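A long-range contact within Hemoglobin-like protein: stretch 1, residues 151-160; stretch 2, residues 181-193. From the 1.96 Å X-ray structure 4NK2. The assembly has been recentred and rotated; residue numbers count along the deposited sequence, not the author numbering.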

# COMPACT_ATOMS: atom_id res chain seq x y z
N PRO A 151 26.43 1.70 -21.59
CA PRO A 151 27.50 2.70 -21.73
C PRO A 151 27.70 3.50 -20.43
O PRO A 151 26.74 4.00 -19.83
CB PRO A 151 26.98 3.61 -22.84
CG PRO A 151 25.98 2.76 -23.61
CD PRO A 151 25.35 1.87 -22.58
N LEU A 152 28.95 3.63 -20.00
CA LEU A 152 29.22 4.23 -18.70
C LEU A 152 28.77 5.69 -18.62
O LEU A 152 28.49 6.19 -17.54
CB LEU A 152 30.71 4.09 -18.35
CG LEU A 152 31.21 2.66 -18.10
CD1 LEU A 152 32.73 2.61 -17.97
CD2 LEU A 152 30.54 2.03 -16.87
N SER A 153 28.69 6.36 -19.77
CA SER A 153 28.36 7.78 -19.80
C SER A 153 26.93 8.07 -19.35
O SER A 153 26.63 9.16 -18.86
CB SER A 153 28.55 8.34 -21.20
OG SER A 153 27.68 7.68 -22.12
N VAL A 154 26.04 7.09 -19.52
CA VAL A 154 24.61 7.33 -19.23
C VAL A 154 24.04 6.36 -18.21
O VAL A 154 22.84 6.38 -17.91
CB VAL A 154 23.79 7.24 -20.51
CG1 VAL A 154 24.09 8.44 -21.39
CG2 VAL A 154 24.13 5.95 -21.24
N LEU A 155 24.89 5.51 -17.66
CA LEU A 155 24.49 4.56 -16.65
C LEU A 155 23.83 5.22 -15.45
O LEU A 155 22.80 4.77 -14.99
CB LEU A 155 25.71 3.78 -16.21
CG LEU A 155 25.52 2.51 -15.40
CD1 LEU A 155 24.40 1.67 -15.93
CD2 LEU A 155 26.81 1.77 -15.39
N GLU A 156 24.42 6.28 -14.94
CA GLU A 156 23.87 6.90 -13.73
C GLU A 156 22.50 7.51 -14.01
O GLU A 156 21.58 7.36 -13.22
CB GLU A 156 24.81 7.97 -13.14
CG GLU A 156 24.23 8.65 -11.89
CD GLU A 156 25.25 9.53 -11.16
OE1 GLU A 156 26.24 9.96 -11.80
OE2 GLU A 156 25.07 9.77 -9.95
N GLU A 157 22.37 8.18 -15.16
CA GLU A 157 21.10 8.75 -15.59
C GLU A 157 19.98 7.68 -15.61
O GLU A 157 18.87 7.91 -15.10
CB GLU A 157 21.29 9.35 -16.99
CG GLU A 157 20.21 10.31 -17.42
CD GLU A 157 20.59 11.09 -18.66
OE1 GLU A 157 19.68 11.60 -19.34
OE2 GLU A 157 21.80 11.22 -18.94
N PHE A 158 20.27 6.54 -16.22
CA PHE A 158 19.31 5.44 -16.27
C PHE A 158 18.99 4.92 -14.87
O PHE A 158 17.81 4.71 -14.52
CB PHE A 158 19.84 4.30 -17.15
CG PHE A 158 18.81 3.23 -17.42
CD1 PHE A 158 18.72 2.10 -16.61
CD2 PHE A 158 17.90 3.37 -18.46
CE1 PHE A 158 17.75 1.12 -16.85
CE2 PHE A 158 16.92 2.39 -18.71
CZ PHE A 158 16.86 1.27 -17.90
N TRP A 159 20.02 4.68 -14.07
CA TRP A 159 19.82 4.13 -12.73
C TRP A 159 18.95 5.04 -11.87
O TRP A 159 18.02 4.57 -11.20
CB TRP A 159 21.15 3.88 -12.01
CG TRP A 159 20.89 3.36 -10.62
CD1 TRP A 159 20.92 4.06 -9.44
CD2 TRP A 159 20.50 2.02 -10.28
NE1 TRP A 159 20.59 3.23 -8.38
CE2 TRP A 159 20.32 1.98 -8.88
CE3 TRP A 159 20.28 0.86 -11.03
CZ2 TRP A 159 19.94 0.81 -8.21
CZ3 TRP A 159 19.91 -0.30 -10.36
CH2 TRP A 159 19.75 -0.31 -8.96
N GLN A 160 19.25 6.32 -11.84
CA GLN A 160 18.51 7.21 -10.98
C GLN A 160 17.06 7.31 -11.41
O GLN A 160 16.18 7.52 -10.61
CB GLN A 160 19.18 8.58 -10.89
CG GLN A 160 18.88 9.48 -12.04
OE1 GLN A 160 20.70 10.86 -11.30
NE2 GLN A 160 19.37 11.68 -12.92
N ARG A 181 16.38 3.93 -0.32
CA ARG A 181 17.00 4.65 -1.43
C ARG A 181 18.32 3.97 -1.79
O ARG A 181 19.08 3.57 -0.91
CB ARG A 181 17.24 6.12 -1.07
CG ARG A 181 15.97 6.91 -0.75
CD ARG A 181 14.86 6.62 -1.76
NE ARG A 181 15.22 6.99 -3.14
CZ ARG A 181 15.26 8.25 -3.58
NH1 ARG A 181 15.00 9.25 -2.74
NH2 ARG A 181 15.57 8.51 -4.84
N VAL A 182 18.58 3.83 -3.09
CA VAL A 182 19.85 3.28 -3.55
C VAL A 182 20.52 4.29 -4.48
O VAL A 182 20.34 4.24 -5.69
CB VAL A 182 19.66 1.94 -4.28
CG1 VAL A 182 21.01 1.31 -4.64
CG2 VAL A 182 18.85 0.98 -3.42
N PRO A 183 21.28 5.25 -3.92
CA PRO A 183 21.92 6.24 -4.78
C PRO A 183 23.03 5.59 -5.60
O PRO A 183 23.61 4.58 -5.17
CB PRO A 183 22.51 7.24 -3.79
CG PRO A 183 22.72 6.44 -2.52
CD PRO A 183 21.57 5.47 -2.49
N TYR A 184 23.32 6.16 -6.76
CA TYR A 184 24.30 5.57 -7.66
C TYR A 184 25.64 5.37 -6.96
O TYR A 184 26.37 4.42 -7.26
CB TYR A 184 24.46 6.47 -8.88
CG TYR A 184 25.34 5.88 -9.96
CD1 TYR A 184 24.92 4.80 -10.71
CD2 TYR A 184 26.60 6.43 -10.23
CE1 TYR A 184 25.71 4.27 -11.71
CE2 TYR A 184 27.40 5.90 -11.21
CZ TYR A 184 26.96 4.83 -11.95
OH TYR A 184 27.77 4.32 -12.93
N SER A 185 25.95 6.24 -6.01
CA SER A 185 27.23 6.19 -5.32
C SER A 185 27.42 4.88 -4.55
O SER A 185 28.55 4.39 -4.43
CB SER A 185 27.37 7.38 -4.38
OG SER A 185 26.34 7.36 -3.40
N GLU A 186 26.33 4.32 -4.05
CA GLU A 186 26.39 3.06 -3.33
C GLU A 186 26.77 1.89 -4.21
O GLU A 186 27.30 0.91 -3.73
CB GLU A 186 25.05 2.77 -2.67
CG GLU A 186 24.99 1.50 -1.88
CD GLU A 186 23.65 1.28 -1.23
OE1 GLU A 186 22.91 2.25 -1.09
OE2 GLU A 186 23.35 0.15 -0.86
N ILE A 187 26.50 1.99 -5.50
CA ILE A 187 26.72 0.87 -6.41
C ILE A 187 27.70 1.17 -7.56
O ILE A 187 27.94 0.30 -8.40
CB ILE A 187 25.40 0.39 -7.05
CG1 ILE A 187 24.81 1.47 -7.95
CG2 ILE A 187 24.39 -0.01 -5.97
CD1 ILE A 187 23.47 1.09 -8.60
N GLN A 188 28.25 2.38 -7.60
CA GLN A 188 29.05 2.77 -8.76
C GLN A 188 30.29 1.91 -8.95
O GLN A 188 30.68 1.63 -10.10
CB GLN A 188 29.42 4.26 -8.71
CG GLN A 188 30.20 4.70 -7.48
CD GLN A 188 30.31 6.21 -7.39
OE1 GLN A 188 30.10 6.92 -8.38
NE2 GLN A 188 30.62 6.70 -6.20
N ASP A 189 30.90 1.47 -7.85
CA ASP A 189 32.09 0.65 -7.94
C ASP A 189 31.78 -0.69 -8.60
O ASP A 189 32.57 -1.20 -9.39
CB ASP A 189 32.69 0.43 -6.55
CG ASP A 189 33.31 1.69 -5.98
OD1 ASP A 189 33.87 1.62 -4.86
OD2 ASP A 189 33.26 2.76 -6.65
N PHE A 190 30.61 -1.24 -8.30
CA PHE A 190 30.20 -2.51 -8.87
C PHE A 190 30.26 -2.54 -10.39
O PHE A 190 30.61 -3.56 -10.99
CB PHE A 190 28.77 -2.85 -8.40
CG PHE A 190 28.11 -3.92 -9.22
CD1 PHE A 190 28.36 -5.26 -8.98
CD2 PHE A 190 27.19 -3.58 -10.21
CE1 PHE A 190 27.73 -6.26 -9.74
CE2 PHE A 190 26.57 -4.55 -10.98
CZ PHE A 190 26.83 -5.91 -10.73
N PHE A 191 29.92 -1.43 -11.04
CA PHE A 191 29.83 -1.42 -12.50
C PHE A 191 31.18 -1.42 -13.17
O PHE A 191 31.30 -1.70 -14.36
CB PHE A 191 29.02 -0.22 -12.99
CG PHE A 191 27.57 -0.30 -12.66
CD1 PHE A 191 26.78 -1.29 -13.23
CD2 PHE A 191 27.00 0.60 -11.78
CE1 PHE A 191 25.43 -1.37 -12.94
CE2 PHE A 191 25.66 0.52 -11.47
CZ PHE A 191 24.88 -0.47 -12.05
N VAL A 192 32.20 -1.09 -12.39
CA VAL A 192 33.52 -0.82 -12.94
C VAL A 192 34.49 -1.85 -12.36
O VAL A 192 35.70 -1.82 -12.60
CB VAL A 192 33.87 0.66 -12.67
CG1 VAL A 192 35.03 0.80 -11.73
CG2 VAL A 192 34.07 1.39 -13.98
N SER A 193 33.90 -2.78 -11.63
CA SER A 193 34.49 -4.05 -11.27
C SER A 193 34.48 -4.27 -9.78
O SER A 193 33.68 -5.04 -9.29
CB SER A 193 35.90 -4.20 -11.81
OG SER A 193 36.15 -5.54 -12.18
OXT SER A 193 35.24 -3.63 -9.04

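The two stretches run in broadly opposed directions. The axis of helix 155-160 makes an angle of 132° with that of the weakly bonded helix spanning about 184-192, and the axes approach no closer than 11.0 Å. Side chains, not backbone, therefore fill most of the gap. The CA atoms of Glu-156 and Tyr-184 lie 6.2 Å apart, whereas those of Leu-152 and Phe-191 are separated by 8.4 Å, so the backbones are closer at the Glu-156 and Tyr-184 pair than at Leu-152 and Phe-191. In the first helix, Trp-159 N bonds to Leu-155 O at 2.9 Å, a regular turn that brings the side chains of these two residues to the same side; both have CA-to-CB bonds pointing toward the other stretch. The second helix is kinked where the N atoms of Asp-189 and Phe-190 lack the regular bond to the turn before; Phe-190 N makes only a weak bond, 3.1 Å, to Ile-187 O. The contact buries 493 Å², summed over both sides.

One hydrogen bond crosses the interface. Trp-159 NE1 donates to Val-182 O at 2.9 Å with an N-H...O angle of 171°, and the acceptor lies near the plane of the indole, at its edge, where the N-H points. The bond satisfies the polar group of an otherwise apolar, buried side chain and ties the helix to the loop preceding Tyr-184.

Three CH-pi contacts follow, each placing an aliphatic carbon over an aromatic face. Ile-187 CD1 stands 3.5 Å from the centroid of the five-membered ring of Trp-159, 20° off the normal, so the indole is engaged at both face and edge. Glu-156 CB lies 3.7 Å from the centroid of the Tyr-184 ring and only 7° off its normal; here the aliphatic part of an acidic side chain covers the ring. Leu-155 CD2 sits 3.8 Å from the centroid of the Phe-191 ring, 21° off the normal.

Further apolar contacts accompany these. Trp-159 CZ2 meets Val-182 CG1 at 3.8 Å, beside the hydrogen bond made by the same two residues. Tyr-184 receives neighbours from successive parts of the helix: its CD1 is 4.1 Å from Trp-159 CB, and its CE1 is 4.1 Å from Leu-155 CG. Trp-159 and Tyr-184 have the largest covered areas, 106 and 107 Å². At the exposed margin, the CA-to-CB bond of Leu-152 points sideways, but the end of the side chain comes nearer, and its CD1 reaches Val-192 CG2 at 4.4 Å, a looser contact than that of Trp-159 CE2 with Ile-187 CD1, at 3.3 Å.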